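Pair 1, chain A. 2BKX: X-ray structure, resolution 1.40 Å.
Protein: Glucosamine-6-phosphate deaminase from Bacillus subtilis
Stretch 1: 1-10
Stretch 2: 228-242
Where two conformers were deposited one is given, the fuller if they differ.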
# COMPACT_ATOMS: atom_id res chain seq x y z
N MET A 1 11.46 -14.52 2.35
CA MET A 1 10.73 -13.41 3.09
C MET A 1 11.40 -13.19 4.44
O MET A 1 11.62 -14.17 5.17
CB MET A 1 9.32 -13.87 3.30
CG MET A 1 8.39 -12.95 3.92
SD MET A 1 6.74 -13.73 4.04
CE MET A 1 6.24 -13.69 2.36
N LYS A 2 11.73 -11.95 4.79
CA LYS A 2 12.26 -11.60 6.13
C LYS A 2 11.14 -11.10 7.01
O LYS A 2 10.50 -10.13 6.67
CB LYS A 2 13.37 -10.55 6.03
CG LYS A 2 13.92 -10.03 7.36
CD LYS A 2 15.03 -8.99 7.15
CE LYS A 2 15.57 -8.39 8.46
NZ LYS A 2 15.17 -9.21 9.63
N VAL A 3 10.88 -11.79 8.11
CA VAL A 3 9.83 -11.41 9.04
C VAL A 3 10.45 -10.83 10.28
O VAL A 3 11.30 -11.45 10.90
CB VAL A 3 8.91 -12.61 9.39
CG1 VAL A 3 7.79 -12.19 10.31
CG2 VAL A 3 8.34 -13.21 8.12
N MET A 4 10.02 -9.63 10.65
CA MET A 4 10.57 -8.90 11.80
C MET A 4 9.39 -8.61 12.76
O MET A 4 8.49 -7.83 12.41
CB MET A 4 11.12 -7.58 11.28
CG MET A 4 12.58 -7.26 11.49
SD MET A 4 12.72 -5.80 12.58
CE MET A 4 14.45 -5.39 12.38
N GLU A 5 9.37 -9.21 13.95
CA GLU A 5 8.39 -8.87 14.96
C GLU A 5 8.85 -7.57 15.62
O GLU A 5 10.03 -7.37 15.92
CB GLU A 5 8.19 -9.98 16.02
CG GLU A 5 6.77 -9.95 16.66
CD GLU A 5 6.46 -11.20 17.53
OE1 GLU A 5 6.54 -12.34 17.02
OE2 GLU A 5 6.09 -10.99 18.70
N CYS A 6 7.90 -6.68 15.79
CA CYS A 6 8.09 -5.35 16.38
C CYS A 6 7.32 -5.33 17.69
O CYS A 6 6.22 -5.86 17.76
CB CYS A 6 7.53 -4.27 15.44
SG CYS A 6 8.37 -4.29 13.82
N GLN A 7 7.87 -4.68 18.71
CA GLN A 7 7.26 -4.66 20.03
C GLN A 7 5.97 -3.85 20.06
O GLN A 7 5.03 -4.17 20.81
CB GLN A 7 8.24 -4.02 21.02
CG GLN A 7 8.54 -4.84 22.23
CD GLN A 7 9.63 -4.20 23.13
OE1 GLN A 7 9.34 -3.71 24.21
NE2 GLN A 7 10.88 -4.18 22.63
N THR A 8 5.93 -2.80 19.24
CA THR A 8 4.84 -1.86 19.22
C THR A 8 4.63 -1.35 17.80
O THR A 8 5.52 -1.44 16.96
CB THR A 8 5.14 -0.61 20.08
OG1 THR A 8 6.27 0.06 19.52
CG2 THR A 8 5.46 -0.97 21.52
N TYR A 9 3.45 -0.76 17.58
CA TYR A 9 3.15 -0.03 16.35
C TYR A 9 4.17 1.09 16.10
O TYR A 9 4.55 1.38 14.97
CB TYR A 9 1.73 0.53 16.42
CG TYR A 9 1.31 1.28 15.19
CD1 TYR A 9 1.02 0.62 14.03
CD2 TYR A 9 1.22 2.66 15.18
CE1 TYR A 9 0.64 1.30 12.88
CE2 TYR A 9 0.86 3.36 14.06
CZ TYR A 9 0.54 2.68 12.91
OH TYR A 9 0.17 3.37 11.78
N GLU A 10 4.59 1.76 17.16
CA GLU A 10 5.51 2.88 17.03
C GLU A 10 6.88 2.38 16.53
O GLU A 10 7.52 3.00 15.68
CB GLU A 10 5.65 3.59 18.37
CG GLU A 10 4.47 4.38 18.83
CD GLU A 10 3.32 3.58 19.38
OE1 GLU A 10 3.45 2.35 19.63
OE2 GLU A 10 2.27 4.22 19.60
N ASP A 228 12.76 -10.21 -2.44
CA ASP A 228 13.15 -9.19 -1.43
C ASP A 228 11.92 -8.60 -0.75
O ASP A 228 11.46 -7.50 -1.07
CB ASP A 228 14.02 -8.10 -2.05
CG ASP A 228 14.65 -7.18 -0.99
OD1 ASP A 228 14.35 -7.36 0.19
OD2 ASP A 228 15.46 -6.28 -1.36
N VAL A 229 11.37 -9.38 0.17
CA VAL A 229 10.19 -9.00 0.93
C VAL A 229 10.54 -8.92 2.40
O VAL A 229 11.06 -9.87 2.98
CB VAL A 229 9.06 -10.04 0.77
CG1 VAL A 229 7.83 -9.64 1.56
CG2 VAL A 229 8.70 -10.20 -0.69
N THR A 230 10.22 -7.78 3.03
CA THR A 230 10.35 -7.62 4.46
C THR A 230 8.94 -7.43 5.00
O THR A 230 8.18 -6.64 4.49
CB THR A 230 11.21 -6.41 4.77
OG1 THR A 230 12.51 -6.62 4.24
CG2 THR A 230 11.32 -6.11 6.27
N VAL A 231 8.63 -8.15 6.07
CA VAL A 231 7.31 -8.10 6.70
C VAL A 231 7.50 -7.67 8.14
O VAL A 231 8.17 -8.37 8.92
CB VAL A 231 6.57 -9.47 6.66
CG1 VAL A 231 5.18 -9.30 7.20
CG2 VAL A 231 6.58 -10.09 5.28
N LEU A 232 6.90 -6.53 8.50
CA LEU A 232 6.97 -6.01 9.86
C LEU A 232 5.65 -6.31 10.52
O LEU A 232 4.60 -5.94 9.99
CB LEU A 232 7.27 -4.52 9.88
CG LEU A 232 8.53 -4.07 9.15
CD1 LEU A 232 8.64 -2.55 9.31
CD2 LEU A 232 9.77 -4.76 9.60
N ILE A 233 5.69 -6.99 11.68
CA ILE A 233 4.46 -7.44 12.34
C ILE A 233 4.54 -7.04 13.80
O ILE A 233 5.49 -7.43 14.47
CB ILE A 233 4.33 -8.95 12.25
CG1 ILE A 233 4.47 -9.43 10.78
CG2 ILE A 233 3.00 -9.42 12.80
CD1 ILE A 233 4.51 -10.96 10.56
N ASP A 234 3.57 -6.28 14.29
CA ASP A 234 3.57 -5.96 15.71
C ASP A 234 3.03 -7.11 16.56
O ASP A 234 2.58 -8.13 16.04
CB ASP A 234 2.95 -4.61 16.02
CG ASP A 234 1.46 -4.56 15.88
OD1 ASP A 234 0.77 -5.60 15.75
OD2 ASP A 234 0.96 -3.41 15.96
N ARG A 235 3.15 -6.99 17.89
CA ARG A 235 2.86 -8.11 18.81
C ARG A 235 1.42 -8.59 18.66
O ARG A 235 1.14 -9.77 18.63
CB ARG A 235 3.16 -7.71 20.26
CG ARG A 235 4.59 -7.37 20.46
CD ARG A 235 5.53 -8.55 20.38
NE ARG A 235 6.89 -8.12 20.07
CZ ARG A 235 7.97 -8.91 20.11
NH1 ARG A 235 9.16 -8.39 19.79
NH2 ARG A 235 7.86 -10.19 20.44
N GLU A 236 0.50 -7.67 18.53
CA GLU A 236 -0.90 -8.01 18.42
C GLU A 236 -1.18 -8.78 17.13
O GLU A 236 -1.97 -9.72 17.09
CB GLU A 236 -1.74 -6.75 18.52
CG GLU A 236 -1.80 -6.16 19.95
CD GLU A 236 -0.48 -5.60 20.44
OE1 GLU A 236 0.28 -5.01 19.63
OE2 GLU A 236 -0.17 -5.73 21.67
N ALA A 237 -0.53 -8.36 16.05
CA ALA A 237 -0.71 -9.04 14.78
C ALA A 237 -0.05 -10.41 14.75
O ALA A 237 -0.45 -11.24 13.94
CB ALA A 237 -0.17 -8.17 13.68
N ALA A 238 0.94 -10.64 15.62
CA ALA A 238 1.71 -11.89 15.66
C ALA A 238 1.11 -12.94 16.58
O ALA A 238 1.66 -14.03 16.68
CB ALA A 238 3.16 -11.63 16.08
N SER A 239 -0.02 -12.62 17.20
CA SER A 239 -0.55 -13.42 18.33
C SER A 239 -1.07 -14.80 17.98
O SER A 239 -1.26 -15.64 18.87
CB SER A 239 -1.61 -12.61 19.10
OG SER A 239 -2.75 -12.26 18.31
N LEU A 240 -1.33 -15.07 16.71
CA LEU A 240 -1.84 -16.38 16.27
C LEU A 240 -0.88 -17.06 15.32
O LEU A 240 -1.28 -17.94 14.57
CB LEU A 240 -3.23 -16.26 15.65
CG LEU A 240 -4.31 -15.69 16.52
CD1 LEU A 240 -5.58 -15.54 15.76
CD2 LEU A 240 -4.56 -16.60 17.74
N ARG A 241 0.38 -16.67 15.35
CA ARG A 241 1.31 -17.24 14.36
C ARG A 241 1.46 -18.74 14.61
O ARG A 241 1.21 -19.22 15.71
CB ARG A 241 2.65 -16.50 14.39
CG ARG A 241 3.42 -16.72 15.64
CD ARG A 241 4.68 -15.87 15.62
NE ARG A 241 5.58 -16.18 14.51
CZ ARG A 241 6.59 -15.40 14.12
NH1 ARG A 241 6.83 -14.24 14.74
NH2 ARG A 241 7.35 -15.76 13.09
N PRO A 242 1.82 -19.52 13.58
CA PRO A 242 1.91 -20.98 13.73
C PRO A 242 3.09 -21.42 14.58
O PRO A 242 3.99 -20.62 14.85
CB PRO A 242 2.04 -21.47 12.29
CG PRO A 242 2.44 -20.30 11.50
CD PRO A 242 2.07 -19.08 12.20
O HOH W 1 11.94 -12.27 0.31
O HOH W 2 2.18 -3.71 21.22

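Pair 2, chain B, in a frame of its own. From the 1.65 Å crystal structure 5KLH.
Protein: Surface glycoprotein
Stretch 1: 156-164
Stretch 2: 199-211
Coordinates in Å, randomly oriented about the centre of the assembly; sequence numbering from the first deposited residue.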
# COMPACT_ATOMS: atom_id res chain seq x y z
N SER B 156 11.34 -0.83 -2.35
CA SER B 156 11.92 -2.17 -2.38
C SER B 156 10.98 -3.15 -3.08
O SER B 156 11.43 -4.06 -3.77
CB SER B 156 12.21 -2.65 -0.97
OG SER B 156 12.74 -3.96 -1.00
N LYS B 157 9.69 -2.97 -2.84
CA LYS B 157 8.67 -3.85 -3.41
C LYS B 157 7.54 -2.97 -3.93
O LYS B 157 6.96 -2.20 -3.17
CB LYS B 157 8.16 -4.84 -2.35
CG LYS B 157 7.34 -5.98 -2.93
CD LYS B 157 7.15 -7.12 -1.91
CE LYS B 157 8.48 -7.58 -1.31
NZ LYS B 157 8.30 -8.66 -0.30
N LEU B 158 7.26 -3.07 -5.23
CA LEU B 158 6.22 -2.27 -5.85
C LEU B 158 5.04 -3.17 -6.17
O LEU B 158 5.23 -4.18 -6.85
CB LEU B 158 6.76 -1.61 -7.12
CG LEU B 158 5.75 -0.77 -7.91
CD1 LEU B 158 5.46 0.51 -7.18
CD2 LEU B 158 6.29 -0.49 -9.30
N TYR B 159 3.87 -2.86 -5.63
CA TYR B 159 2.66 -3.66 -5.85
C TYR B 159 1.74 -2.99 -6.85
O TYR B 159 1.33 -1.85 -6.64
CB TYR B 159 1.89 -3.85 -4.54
CG TYR B 159 2.65 -4.52 -3.43
CD1 TYR B 159 3.59 -3.80 -2.68
CD2 TYR B 159 2.41 -5.83 -3.09
CE1 TYR B 159 4.27 -4.41 -1.64
CE2 TYR B 159 3.08 -6.44 -2.04
CZ TYR B 159 4.01 -5.71 -1.33
OH TYR B 159 4.68 -6.31 -0.28
N LEU B 160 1.38 -3.70 -7.92
CA LEU B 160 0.52 -3.14 -8.95
C LEU B 160 -0.73 -3.98 -9.05
O LEU B 160 -0.71 -5.15 -8.69
CB LEU B 160 1.25 -3.09 -10.30
CG LEU B 160 2.58 -2.35 -10.30
CD1 LEU B 160 3.31 -2.48 -11.65
CD2 LEU B 160 2.34 -0.88 -10.00
N VAL B 161 -1.83 -3.37 -9.52
CA VAL B 161 -3.10 -4.09 -9.62
C VAL B 161 -3.76 -3.92 -10.98
O VAL B 161 -3.85 -2.81 -11.51
CB VAL B 161 -4.08 -3.63 -8.50
CG1 VAL B 161 -5.34 -4.46 -8.48
CG2 VAL B 161 -3.41 -3.72 -7.13
N ALA B 162 -4.20 -5.04 -11.54
CA ALA B 162 -4.99 -5.02 -12.77
C ALA B 162 -6.43 -5.41 -12.50
O ALA B 162 -6.70 -6.27 -11.67
CB ALA B 162 -4.38 -5.97 -13.81
N ALA B 163 -7.34 -4.78 -13.24
CA ALA B 163 -8.78 -5.06 -13.19
C ALA B 163 -9.26 -5.65 -14.50
O ALA B 163 -8.72 -5.34 -15.57
CB ALA B 163 -9.55 -3.79 -12.90
N SER B 164 -10.29 -6.49 -14.44
CA SER B 164 -10.93 -6.97 -15.67
C SER B 164 -11.44 -5.80 -16.50
O SER B 164 -11.96 -4.82 -15.97
CB SER B 164 -12.09 -7.90 -15.35
OG SER B 164 -11.65 -9.03 -14.63
N GLN B 199 11.49 -5.44 -6.37
CA GLN B 199 10.57 -6.51 -6.73
C GLN B 199 9.22 -5.94 -7.12
O GLN B 199 8.61 -5.21 -6.33
CB GLN B 199 10.40 -7.50 -5.57
CG GLN B 199 11.66 -8.27 -5.20
CD GLN B 199 11.43 -9.28 -4.10
OE1 GLN B 199 12.10 -9.25 -3.06
NE2 GLN B 199 10.49 -10.20 -4.31
N VAL B 200 8.75 -6.29 -8.31
CA VAL B 200 7.46 -5.81 -8.81
C VAL B 200 6.49 -6.98 -8.81
O VAL B 200 6.81 -8.04 -9.35
CB VAL B 200 7.58 -5.23 -10.22
CG1 VAL B 200 6.21 -4.71 -10.67
CG2 VAL B 200 8.62 -4.14 -10.26
N GLN B 201 5.34 -6.79 -8.17
CA GLN B 201 4.29 -7.81 -8.15
C GLN B 201 2.98 -7.27 -8.70
O GLN B 201 2.48 -6.23 -8.24
CB GLN B 201 4.08 -8.33 -6.71
CG GLN B 201 5.35 -8.92 -6.09
CD GLN B 201 5.15 -9.44 -4.67
OE1 GLN B 201 4.03 -9.46 -4.15
NE2 GLN B 201 6.24 -9.87 -4.04
N LEU B 202 2.41 -7.98 -9.67
CA LEU B 202 1.13 -7.57 -10.25
C LEU B 202 0.03 -8.54 -9.82
O LEU B 202 0.12 -9.74 -10.09
CB LEU B 202 1.23 -7.48 -11.78
CG LEU B 202 -0.07 -7.18 -12.54
CD1 LEU B 202 -0.51 -5.75 -12.31
CD2 LEU B 202 0.05 -7.48 -14.03
N TYR B 203 -0.96 -8.01 -9.11
CA TYR B 203 -2.14 -8.74 -8.66
C TYR B 203 -3.35 -8.42 -9.51
O TYR B 203 -3.41 -7.36 -10.16
CB TYR B 203 -2.48 -8.40 -7.21
CG TYR B 203 -1.49 -8.94 -6.22
CD1 TYR B 203 -0.32 -8.26 -5.96
CD2 TYR B 203 -1.72 -10.14 -5.56
CE1 TYR B 203 0.62 -8.77 -5.05
CE2 TYR B 203 -0.81 -10.65 -4.66
CZ TYR B 203 0.37 -9.96 -4.41
OH TYR B 203 1.30 -10.46 -3.52
N SER B 204 -4.35 -9.30 -9.46
CA SER B 204 -5.66 -8.95 -9.98
C SER B 204 -6.48 -8.36 -8.83
O SER B 204 -6.24 -8.68 -7.66
CB SER B 204 -6.37 -10.15 -10.61
OG SER B 204 -6.74 -11.12 -9.64
N GLU B 205 -7.41 -7.46 -9.17
CA GLU B 205 -8.26 -6.80 -8.18
C GLU B 205 -8.96 -7.75 -7.23
O GLU B 205 -9.13 -7.44 -6.05
CB GLU B 205 -9.34 -5.95 -8.86
CG GLU B 205 -8.89 -4.61 -9.33
CD GLU B 205 -10.05 -3.72 -9.74
OE1 GLU B 205 -11.12 -4.25 -10.16
OE2 GLU B 205 -9.89 -2.49 -9.69
N GLY B 206 -9.42 -8.89 -7.74
CA GLY B 206 -10.15 -9.81 -6.89
C GLY B 206 -9.29 -10.77 -6.08
O GLY B 206 -9.82 -11.70 -5.45
N ASP B 207 -7.98 -10.56 -6.06
CA ASP B 207 -7.11 -11.48 -5.31
C ASP B 207 -7.41 -11.45 -3.82
O ASP B 207 -7.66 -10.40 -3.25
CB ASP B 207 -5.64 -11.14 -5.52
CG ASP B 207 -4.74 -12.29 -5.13
OD1 ASP B 207 -4.48 -13.12 -6.02
OD2 ASP B 207 -4.30 -12.35 -3.95
N PRO B 208 -7.36 -12.62 -3.16
CA PRO B 208 -7.61 -12.63 -1.72
C PRO B 208 -6.58 -11.83 -0.93
O PRO B 208 -6.86 -11.39 0.18
CB PRO B 208 -7.52 -14.12 -1.38
CG PRO B 208 -8.03 -14.80 -2.62
CD PRO B 208 -7.38 -13.99 -3.73
N PHE B 209 -5.38 -11.64 -1.48
CA PHE B 209 -4.39 -10.80 -0.81
C PHE B 209 -4.94 -9.37 -0.64
O PHE B 209 -4.82 -8.76 0.43
CB PHE B 209 -3.07 -10.78 -1.61
CG PHE B 209 -1.99 -9.92 -1.00
CD1 PHE B 209 -1.87 -8.59 -1.34
CD2 PHE B 209 -1.06 -10.46 -0.12
CE1 PHE B 209 -0.88 -7.79 -0.79
CE2 PHE B 209 -0.06 -9.67 0.42
CZ PHE B 209 0.03 -8.34 0.08
N ILE B 210 -5.55 -8.85 -1.70
CA ILE B 210 -6.10 -7.50 -1.66
C ILE B 210 -7.35 -7.48 -0.77
O ILE B 210 -7.51 -6.58 0.06
CB ILE B 210 -6.42 -6.99 -3.07
CG1 ILE B 210 -5.10 -6.71 -3.82
CG2 ILE B 210 -7.31 -5.75 -3.01
CD1 ILE B 210 -5.28 -6.36 -5.29
N ALA B 211 -8.22 -8.48 -0.92
CA ALA B 211 -9.39 -8.59 -0.05
C ALA B 211 -9.03 -8.64 1.43
O ALA B 211 -9.67 -7.98 2.26
CB ALA B 211 -10.22 -9.80 -0.43
O HOH W 3 -11.60 -6.58 -11.81

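The sharpest difference between the two pairs lies where Glu A5 superposes on Val B161. In pair 1 this position carries a charge that ties two arginines of the second stretch: Glu A5 OE2 forms a salt bridge with Arg A235 NH2 at 2.6 Å, and Glu A5 OE1 forms another with Arg A241 NH1 at 3.0 Å. The glutamate reaches them by extending, with chi1 and chi2 both t, and its CD lies over one face of the Arg A235 guanidinium. In pair 2 the same position is apolar. Val B161 CG1 packs 3.7 Å from Ile B210 CD1, on the helix that follows the second strand, and 3.7 Å from Glu B205 CG, the aliphatic part of the residue that matches Arg A235.

Beneath this contrast the backbones agree closely, with an RMSD of 0.5 Å over 14 central residues. Each pair is two parallel strands, their directions differing by 26° in pair 1 and 29° in pair 2. The ladder is matched bond for bond through its middle: Met A4 N donates to Val A231 O (2.8 Å) as Leu B160 N does to Gln B201 O (2.8 Å), and Ile A233 N donates to Met A4 O (3.0 Å) as Tyr B203 N does to Leu B160 O (2.9 Å). Bridged residues turn their side chains to the same face, so side chains can pack across the strands, in some cases diagonally.

On the face of Val A3, Val A231 and Ile A233, pair 1 uses compact branched side chains, and Val A3 CG1 meets Ile A233 CD1 at 3.5 Å. Pair 2 places Tyr B159, Gln B201 and Tyr B203 at these positions. Tyr B203 CE1 lies at the edge of the Tyr B159 ring, 4.0 Å from Tyr B159 CD2, while Tyr B203 OH donates to Gln B201 OE1 at 3.0 Å, so the larger set combines ring packing with a polar bond.

On the other face one residue type is kept: Leu A232 matches Leu B202, though with different rotamers, m,t and t,p. Leu A232 CD2 touches Met A4 CB at 3.5 Å; Leu B202 CD1 lies 3.8 Å from Leu B160 CB and 4.2 Å from Ala B162 CB. At the position of Ala B162, Cys A6 SG approaches Leu A232 CB at 4.1 Å.

Beyond the strands, Asp B207 OD2 caps its helix by accepting from Phe B209 N (2.8 Å). In pair 2 a type I turn from Ser B204 to Asp B207 leads into this helix; pair 1 has two overlapping type I turns, from Glu A236 to Ser A239 and from Ala A238 to Arg A241.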